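Local structure of phenol hydroxylase component phN (Pseudomonas stutzeri, 3U52) at residues Thr337-Tyr340 and Ala345-Phe348; Leu97-Ser102 and Val169-Val174; Asn393-Leu398 and Gly465-Val470. The protein probably acts as the diiron oxygenase component of a multicomponent phenol hydroxylase, using dioxygen to add a hydroxyl group to aromatic substrates. All coordinates share one frame; numbering follows the deposited sequence.

Contact 1. Residues Thr337-Tyr340 and Ala345-Phe348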
loop_
_atom_site.group_PDB
_atom_site.type_symbol
_atom_site.label_atom_id
_atom_site.label_comp_id
_atom_site.label_asym_id
_atom_site.label_seq_id
_atom_site.Cartn_x
_atom_site.Cartn_y
_atom_site.Cartn_z
ATOM N N THR A 337 -37.420 4.989 12.564
ATOM C CA THR A 337 -38.630 4.403 13.190
ATOM C C THR A 337 -39.377 3.291 12.318
ATOM O O THR A 337 -39.818 2.229 12.845
ATOM C CB THR A 337 -39.382 5.657 13.777
ATOM O OG1 THR A 337 -39.292 5.735 15.206
ATOM C CG2 THR A 337 -40.600 6.018 13.195
ATOM N N THR A 338 -39.416 3.471 11.008
ATOM C CA THR A 338 -39.871 2.452 10.063
ATOM C C THR A 338 -39.002 1.208 10.101
ATOM O O THR A 338 -39.519 0.086 10.213
ATOM C CB THR A 338 -39.864 3.040 8.644
ATOM O OG1 THR A 338 -40.813 4.117 8.651
ATOM C CG2 THR A 338 -40.233 2.007 7.572
ATOM N N PHE A 339 -37.679 1.386 10.019
ATOM C CA PHE A 339 -36.777 0.246 9.989
ATOM C C PHE A 339 -36.743 -0.446 11.336
ATOM O O PHE A 339 -36.675 -1.684 11.402
ATOM C CB PHE A 339 -35.383 0.637 9.504
ATOM C CG PHE A 339 -35.286 0.733 7.982
ATOM C CD1 PHE A 339 -35.352 1.951 7.337
ATOM C CD2 PHE A 339 -35.170 -0.410 7.221
ATOM C CE1 PHE A 339 -35.233 2.040 5.949
ATOM C CE2 PHE A 339 -35.028 -0.343 5.836
ATOM C CZ PHE A 339 -35.091 0.889 5.195
ATOM N N TYR A 340 -36.830 0.325 12.406
ATOM C CA TYR A 340 -36.898 -0.263 13.772
ATOM C C TYR A 340 -38.025 -1.340 13.890
ATOM O O TYR A 340 -37.783 -2.458 14.354
ATOM C CB TYR A 340 -37.096 0.872 14.808
ATOM C CG TYR A 340 -37.129 0.439 16.236
ATOM C CD1 TYR A 340 -38.319 0.002 16.823
ATOM C CD2 TYR A 340 -35.984 0.438 16.992
ATOM C CE1 TYR A 340 -38.365 -0.425 18.154
ATOM C CE2 TYR A 340 -36.023 0.040 18.350
ATOM C CZ TYR A 340 -37.207 -0.407 18.900
ATOM O OH TYR A 340 -37.200 -0.800 20.206
ATOM N N ALA A 345 -37.260 -8.262 9.458
ATOM C CA ALA A 345 -37.248 -8.618 8.049
ATOM C C ALA A 345 -36.203 -7.869 7.231
ATOM O O ALA A 345 -36.396 -7.673 6.037
ATOM C CB ALA A 345 -38.605 -8.382 7.444
ATOM N N THR A 346 -35.124 -7.438 7.876
ATOM C CA THR A 346 -33.983 -6.764 7.220
ATOM C C THR A 346 -32.674 -7.505 7.601
ATOM O O THR A 346 -32.642 -8.285 8.543
ATOM C CB THR A 346 -33.840 -5.269 7.675
ATOM O OG1 THR A 346 -33.580 -5.252 9.093
ATOM C CG2 THR A 346 -35.141 -4.457 7.403
ATOM N N ASN A 347 -31.600 -7.238 6.857
ATOM C CA ASN A 347 -30.311 -7.892 7.046
ATOM C C ASN A 347 -29.379 -7.005 7.866
ATOM O O ASN A 347 -28.164 -7.181 7.829
ATOM C CB ASN A 347 -29.677 -8.189 5.665
ATOM C CG ASN A 347 -29.392 -6.920 4.863
ATOM O OD1 ASN A 347 -30.280 -6.086 4.642
ATOM N ND2 ASN A 347 -28.141 -6.782 4.380
ATOM N N PHE A 348 -29.938 -6.018 8.560
ATOM C CA PHE A 348 -29.218 -5.192 9.518
ATOM C C PHE A 348 -30.044 -4.962 10.786
ATOM O O PHE A 348 -31.268 -5.116 10.793
ATOM C CB PHE A 348 -28.666 -3.865 8.930
ATOM C CG PHE A 348 -29.733 -2.896 8.444
ATOM C CD1 PHE A 348 -30.367 -2.035 9.332
ATOM C CD2 PHE A 348 -30.131 -2.898 7.124
ATOM C CE1 PHE A 348 -31.375 -1.122 8.868
ATOM C CE2 PHE A 348 -31.120 -2.026 6.640
ATOM C CZ PHE A 348 -31.750 -1.131 7.501
#
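This is a buried aromatic contact just past a helix end: Phe339, on helix 331-342, meets Thr346 and Phe348 of the loop that follows. The two phenyl rings touch through few atoms. CZ of Phe348 reaches CD2 of Phe339 at 3.5 Å, and the planes are inclined at 43° with centroids 5.5 Å apart, so the pair is neither a parallel stack nor a T-shape. Beside it, CG2 of Thr346 lies at the rim of the Phe339 ring, 4.1 Å from CD2 and close to the ring plane. The setting is the largely helical fold expected of a diiron hydroxylase, and the rings belong to an aromatic cluster in which Tyr171 meets both phenylalanines edge-to-face. Phe339 also helps line a xenon pocket with Ile404 and Pro405, while Met283 of helix 254-283 packs on Phe348. In the loop, the OG1 of Thr346 bonds to the O of Phe348 at 2.9 Å, in the carbonyl plane and on a lone pair. The threonine torsion explains both roles: with OG1 between the backbone N and the carbonyl carbon (chi1 62°), the hydroxyl serves the loop and CG2 is left to meet the ring.

Contact 2. Residues Leu97-Ser102 and Val169-Val174. With XE (xenon), chain R.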
loop_
_atom_site.group_PDB
_atom_site.type_symbol
_atom_site.label_atom_id
_atom_site.label_comp_id
_atom_site.label_asym_id
_atom_site.label_seq_id
_atom_site.Cartn_x
_atom_site.Cartn_y
_atom_site.Cartn_z
ATOM N N LEU A 97 -22.529 -0.510 6.773
ATOM C CA LEU A 97 -21.886 -1.281 5.678
ATOM C C LEU A 97 -22.769 -2.392 5.088
ATOM O O LEU A 97 -22.631 -2.758 3.895
ATOM C CB LEU A 97 -20.504 -1.816 6.114
ATOM C CG LEU A 97 -19.490 -0.788 6.689
ATOM C CD1 LEU A 97 -18.196 -1.488 7.160
ATOM C CD2 LEU A 97 -19.158 0.373 5.721
ATOM N N LYS A 98 -23.656 -2.958 5.925
ATOM C CA LYS A 98 -24.667 -3.966 5.444
ATOM C C LYS A 98 -25.607 -3.304 4.450
ATOM O O LYS A 98 -25.873 -3.846 3.386
ATOM C CB LYS A 98 -25.462 -4.518 6.617
ATOM C CG LYS A 98 -24.559 -5.132 7.689
ATOM C CD LYS A 98 -25.302 -5.475 8.962
ATOM C CE LYS A 98 -24.305 -5.730 10.129
ATOM N NZ LYS A 98 -25.014 -6.351 11.289
ATOM N N LEU A 99 -26.049 -2.099 4.792
ATOM C CA LEU A 99 -26.821 -1.237 3.902
ATOM C C LEU A 99 -26.053 -0.878 2.616
ATOM O O LEU A 99 -26.588 -0.943 1.509
ATOM C CB LEU A 99 -27.221 0.024 4.678
ATOM C CG LEU A 99 -28.237 1.088 4.260
ATOM C CD1 LEU A 99 -29.560 0.520 3.662
ATOM C CD2 LEU A 99 -28.569 1.937 5.512
ATOM N N PHE A 100 -24.806 -0.502 2.758
ATOM C CA PHE A 100 -23.982 -0.195 1.603
ATOM C C PHE A 100 -23.782 -1.360 0.633
ATOM O O PHE A 100 -24.017 -1.188 -0.561
ATOM C CB PHE A 100 -22.625 0.334 2.035
ATOM C CG PHE A 100 -21.812 0.919 0.890
ATOM C CD1 PHE A 100 -20.883 0.131 0.207
ATOM C CD2 PHE A 100 -21.977 2.249 0.498
ATOM C CE1 PHE A 100 -20.156 0.659 -0.841
ATOM C CE2 PHE A 100 -21.227 2.790 -0.574
ATOM C CZ PHE A 100 -20.330 1.996 -1.241
ATOM N N ILE A 101 -23.341 -2.519 1.126
ATOM C CA ILE A 101 -23.067 -3.676 0.257
ATOM C C ILE A 101 -24.305 -4.292 -0.424
ATOM O O ILE A 101 -24.188 -4.889 -1.507
ATOM C CB ILE A 101 -22.274 -4.769 1.001
ATOM C CG1 ILE A 101 -21.562 -5.690 -0.001
ATOM C CG2 ILE A 101 -23.213 -5.587 1.954
ATOM C CD1 ILE A 101 -20.601 -6.695 0.629
ATOM N N SER A 102 -25.482 -4.167 0.207
ATOM C CA SER A 102 -26.690 -4.736 -0.353
ATOM C C SER A 102 -27.529 -3.720 -1.153
ATOM O O SER A 102 -28.311 -4.112 -2.052
ATOM C CB SER A 102 -27.493 -5.425 0.743
ATOM O OG SER A 102 -27.790 -4.518 1.761
ATOM N N VAL A 169 -35.203 -8.531 -1.372
ATOM C CA VAL A 169 -35.589 -7.918 -0.103
ATOM C C VAL A 169 -36.389 -6.639 -0.254
ATOM O O VAL A 169 -36.047 -5.763 -1.038
ATOM C CB VAL A 169 -34.357 -7.657 0.825
ATOM C CG1 VAL A 169 -34.776 -6.938 2.078
ATOM C CG2 VAL A 169 -33.668 -8.968 1.210
ATOM N N TRP A 170 -37.434 -6.525 0.564
ATOM C CA TRP A 170 -38.389 -5.441 0.453
ATOM C C TRP A 170 -37.734 -4.071 0.286
ATOM O O TRP A 170 -37.966 -3.409 -0.722
ATOM C CB TRP A 170 -39.462 -5.505 1.594
ATOM C CG TRP A 170 -38.915 -5.229 2.980
ATOM C CD1 TRP A 170 -38.279 -6.122 3.824
ATOM C CD2 TRP A 170 -38.960 -3.966 3.680
ATOM N NE1 TRP A 170 -37.884 -5.475 4.994
ATOM C CE2 TRP A 170 -38.291 -4.154 4.936
ATOM C CE3 TRP A 170 -39.451 -2.680 3.357
ATOM C CZ2 TRP A 170 -38.138 -3.092 5.876
ATOM C CZ3 TRP A 170 -39.302 -1.620 4.315
ATOM C CH2 TRP A 170 -38.674 -1.843 5.554
ATOM N N TYR A 171 -36.877 -3.655 1.219
ATOM C CA TYR A 171 -36.385 -2.262 1.222
ATOM C C TYR A 171 -35.319 -1.985 0.112
ATOM O O TYR A 171 -35.100 -0.861 -0.315
ATOM C CB TYR A 171 -35.866 -1.916 2.640
ATOM C CG TYR A 171 -34.476 -2.477 2.946
ATOM C CD1 TYR A 171 -33.347 -1.723 2.621
ATOM C CD2 TYR A 171 -34.295 -3.720 3.539
ATOM C CE1 TYR A 171 -32.092 -2.185 2.850
ATOM C CE2 TYR A 171 -33.014 -4.212 3.784
ATOM C CZ TYR A 171 -31.907 -3.409 3.420
ATOM O OH TYR A 171 -30.582 -3.763 3.575
ATOM N N LEU A 172 -34.647 -3.040 -0.336
ATOM C CA LEU A 172 -33.702 -2.954 -1.464
ATOM C C LEU A 172 -34.376 -2.810 -2.830
ATOM O O LEU A 172 -33.704 -2.479 -3.813
ATOM C CB LEU A 172 -32.771 -4.199 -1.466
ATOM C CG LEU A 172 -31.966 -4.276 -0.150
ATOM C CD1 LEU A 172 -31.200 -5.593 -0.029
ATOM C CD2 LEU A 172 -30.989 -3.087 -0.121
ATOM N N SER A 173 -35.689 -3.025 -2.917
ATOM C CA SER A 173 -36.383 -2.628 -4.156
ATOM C C SER A 173 -36.373 -1.099 -4.430
ATOM O O SER A 173 -36.583 -0.689 -5.571
ATOM C CB SER A 173 -37.817 -3.175 -4.220
ATOM O OG SER A 173 -38.708 -2.288 -3.481
ATOM N N VAL A 174 -36.159 -0.272 -3.389
ATOM C CA VAL A 174 -35.956 1.187 -3.533
ATOM C C VAL A 174 -34.746 1.518 -4.416
ATOM O O VAL A 174 -34.926 2.124 -5.492
ATOM C CB VAL A 174 -35.897 1.886 -2.152
ATOM C CG1 VAL A 174 -35.868 3.351 -2.290
ATOM C CG2 VAL A 174 -37.095 1.427 -1.258
HETATM XE XE XE R . -41.766 -5.106 5.760
#
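Ser102 and Tyr171 bring two buried hydroxyls to within 3.4 Å, OG to OH, although each has a closer partner elsewhere. With OG between the backbone N and the carbonyl carbon (chi1 57°), the serine hydroxyl turns back to the O of Lys98 at 2.6 Å, tilted 25° from the carbonyl plane; the backbone N of Ser102 reaches that oxygen from the opposite face. Tyr171 OH is bonded to Asn347. Round these polar ends the contact is apolar: Leu99 CD1 rests against Tyr171 CE1 at 3.8 Å, and Leu172 straddles the end of helix 94-103, its CD1 3.8 Å from Ser102 CB and its CD2 against the serine carbonyl. Within the hydroxylase family region, helix 94-103 is joined to the turn leading into helix 173-184. One residue before Tyr171, the Trp170 indole lies between Tyr171 CB and a xenon atom, which sits 3.6 Å above the centre of the other face, and the indole NE1 is hydrogen-bonded to Ala345 O. Replacing the indole with an alanine is likely to cost the xenon its aromatic floor and leave that carbonyl without its donor. With its hydroxyls satisfied by neighbouring partners, the contact probably relies chiefly on apolar packing.

Contact 3. Residues Asn393-Leu398 and Gly465-Val470. With XE (xenon), chain T.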
loop_
_atom_site.group_PDB
_atom_site.type_symbol
_atom_site.label_atom_id
_atom_site.label_comp_id
_atom_site.label_asym_id
_atom_site.label_seq_id
_atom_site.Cartn_x
_atom_site.Cartn_y
_atom_site.Cartn_z
ATOM N N ASN A 393 -45.819 -6.700 12.844
ATOM C CA ASN A 393 -46.039 -7.917 12.055
ATOM C C ASN A 393 -47.043 -7.811 10.905
ATOM O O ASN A 393 -47.360 -8.810 10.250
ATOM C CB ASN A 393 -46.294 -9.127 12.964
ATOM C CG ASN A 393 -45.030 -9.593 13.687
ATOM O OD1 ASN A 393 -45.001 -9.653 14.905
ATOM N ND2 ASN A 393 -43.987 -9.937 12.931
ATOM N N THR A 394 -47.462 -6.603 10.583
ATOM C CA THR A 394 -48.326 -6.417 9.424
ATOM C C THR A 394 -47.581 -5.678 8.334
ATOM O O THR A 394 -46.941 -4.678 8.603
ATOM C CB THR A 394 -49.641 -5.602 9.763
ATOM O OG1 THR A 394 -50.309 -6.163 10.914
ATOM C CG2 THR A 394 -50.569 -5.585 8.558
ATOM N N LEU A 395 -47.691 -6.169 7.097
ATOM C CA LEU A 395 -47.022 -5.569 5.949
ATOM C C LEU A 395 -47.578 -4.144 5.621
ATOM O O LEU A 395 -48.791 -3.889 5.746
ATOM C CB LEU A 395 -47.155 -6.475 4.706
ATOM C CG LEU A 395 -46.448 -7.843 4.702
ATOM C CD1 LEU A 395 -46.830 -8.636 3.461
ATOM C CD2 LEU A 395 -44.966 -7.655 4.720
ATOM N N PRO A 396 -46.696 -3.230 5.185
ATOM C CA PRO A 396 -47.123 -1.856 4.840
ATOM C C PRO A 396 -47.513 -1.620 3.382
ATOM O O PRO A 396 -47.117 -2.366 2.488
ATOM C CB PRO A 396 -45.877 -1.060 5.153
ATOM C CG PRO A 396 -44.774 -1.956 4.710
ATOM C CD PRO A 396 -45.223 -3.356 5.103
ATOM N N GLN A 397 -48.282 -0.562 3.153
ATOM C CA GLN A 397 -48.492 -0.018 1.823
ATOM C C GLN A 397 -47.163 0.546 1.308
ATOM O O GLN A 397 -46.443 1.224 2.057
ATOM C CB GLN A 397 -49.513 1.118 1.919
ATOM C CG GLN A 397 -49.902 1.730 0.554
ATOM C CD GLN A 397 -50.896 2.849 0.749
ATOM O OE1 GLN A 397 -50.546 3.937 1.196
ATOM N NE2 GLN A 397 -52.138 2.583 0.430
ATOM N N LEU A 398 -46.837 0.251 0.046
ATOM C CA LEU A 398 -45.664 0.764 -0.630
ATOM C C LEU A 398 -46.100 1.752 -1.710
ATOM O O LEU A 398 -47.188 1.576 -2.315
ATOM C CB LEU A 398 -44.901 -0.401 -1.306
ATOM C CG LEU A 398 -44.348 -1.518 -0.410
ATOM C CD1 LEU A 398 -43.479 -2.441 -1.274
ATOM C CD2 LEU A 398 -43.542 -0.918 0.744
ATOM N N GLY A 465 -45.556 -18.085 2.231
ATOM C CA GLY A 465 -46.751 -17.329 2.589
ATOM C C GLY A 465 -46.579 -16.705 3.961
ATOM O O GLY A 465 -46.966 -15.534 4.161
ATOM N N ASP A 466 -46.000 -17.471 4.902
ATOM C CA ASP A 466 -45.678 -16.923 6.210
ATOM C C ASP A 466 -44.292 -16.250 6.234
ATOM O O ASP A 466 -43.378 -16.633 5.498
ATOM C CB ASP A 466 -45.876 -17.935 7.351
ATOM C CG ASP A 466 -44.748 -18.953 7.460
ATOM O OD1 ASP A 466 -44.192 -19.334 6.414
ATOM O OD2 ASP A 466 -44.438 -19.394 8.595
ATOM N N LEU A 467 -44.147 -15.238 7.077
ATOM C CA LEU A 467 -43.068 -14.304 6.859
ATOM C C LEU A 467 -41.700 -14.863 7.298
ATOM O O LEU A 467 -40.688 -14.556 6.711
ATOM C CB LEU A 467 -43.485 -12.840 7.207
ATOM C CG LEU A 467 -44.852 -12.403 6.499
ATOM C CD1 LEU A 467 -45.426 -11.032 6.935
ATOM C CD2 LEU A 467 -44.938 -12.463 4.988
ATOM N N GLU A 468 -41.708 -15.814 8.230
ATOM C CA GLU A 468 -40.488 -16.526 8.601
ATOM C C GLU A 468 -39.862 -17.240 7.396
ATOM O O GLU A 468 -38.662 -17.178 7.177
ATOM C CB GLU A 468 -40.781 -17.503 9.739
ATOM C CG GLU A 468 -39.577 -17.874 10.618
ATOM C CD GLU A 468 -39.974 -18.334 12.051
ATOM O OE1 GLU A 468 -39.102 -18.279 12.966
ATOM O OE2 GLU A 468 -41.149 -18.738 12.270
ATOM N N THR A 469 -40.686 -17.885 6.580
ATOM C CA THR A 469 -40.201 -18.590 5.400
ATOM C C THR A 469 -39.704 -17.622 4.312
ATOM O O THR A 469 -38.725 -17.908 3.639
ATOM C CB THR A 469 -41.305 -19.501 4.823
ATOM O OG1 THR A 469 -41.748 -20.406 5.858
ATOM C CG2 THR A 469 -40.816 -20.287 3.619
ATOM N N VAL A 470 -40.406 -16.509 4.117
ATOM C CA VAL A 470 -39.945 -15.486 3.171
ATOM C C VAL A 470 -38.578 -14.967 3.636
ATOM O O VAL A 470 -37.631 -14.943 2.865
ATOM C CB VAL A 470 -40.964 -14.346 2.981
ATOM C CG1 VAL A 470 -40.445 -13.303 2.003
ATOM C CG2 VAL A 470 -42.327 -14.892 2.488
HETATM XE XE XE T . -44.003 -7.750 8.468
#
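Leu467 and Leu395, helped by Asn393, form the contact between the N-capped first turn of helix 467-474 and the irregular loop after helix 369-385, which runs on into the Cys4 zinc site at Cys399 and Cys402. The two leucines reach toward each other tip to tip: Leu467 CD1 comes within 4.0 Å of Leu395 CG, with the latter's CD2 close behind. Both have CG anti to the carbonyl carbon (chi1 -67° for Leu395, -51° for Leu467) and an extended second torsion, which brings their methyl ends together beside a bound xenon. The xenon lies 3.9 Å from Leu395 CD2 and equally far from Leu467 CD1, while the backbone of Asn393 borders it through the carbonyl carbon. Gln344 and Asn392 complete this xenon pocket, and Tyr458 and Ile457 of helix 453-458 pack on Leu395 and Leu467 respectively. The loop also faces outward, where the backbones of Leu395 and Gln397 bond to the chain of another protein in the assembly. Leu467 begins its helix just after Asp466, the N-cap residue, whose OD1 is met on its syn side by Thr469 OG1 at 2.7 Å, 18° out of the carboxylate plane.

How the contacts relate
Contacts 1 and 2 are direct neighbours, their centres about 10 Å apart and two polar links joining them: Asn347 OD1 to Tyr171 OH at 2.6 Å, and Ala345 O to Trp170 NE1 at 2.9 Å, both probable hydrogen bonds. Contact 3 touches neither, lying about 13 Å from contact 1 and 17 Å from contact 2, centre to centre. The nearest atoms of contacts 2 and 3 are about 5 Å apart, and xenon bridges the two: the atom over Trp170 is also 3.9 Å from Pro396 CD, and only 4.4 Å separates it from the xenon held by Leu395 and Leu467. Toward the diiron site, the probable catalytic centre, helix 94-103 of contact 2 is followed by helix 105-121, which carries the iron ligand Glu108.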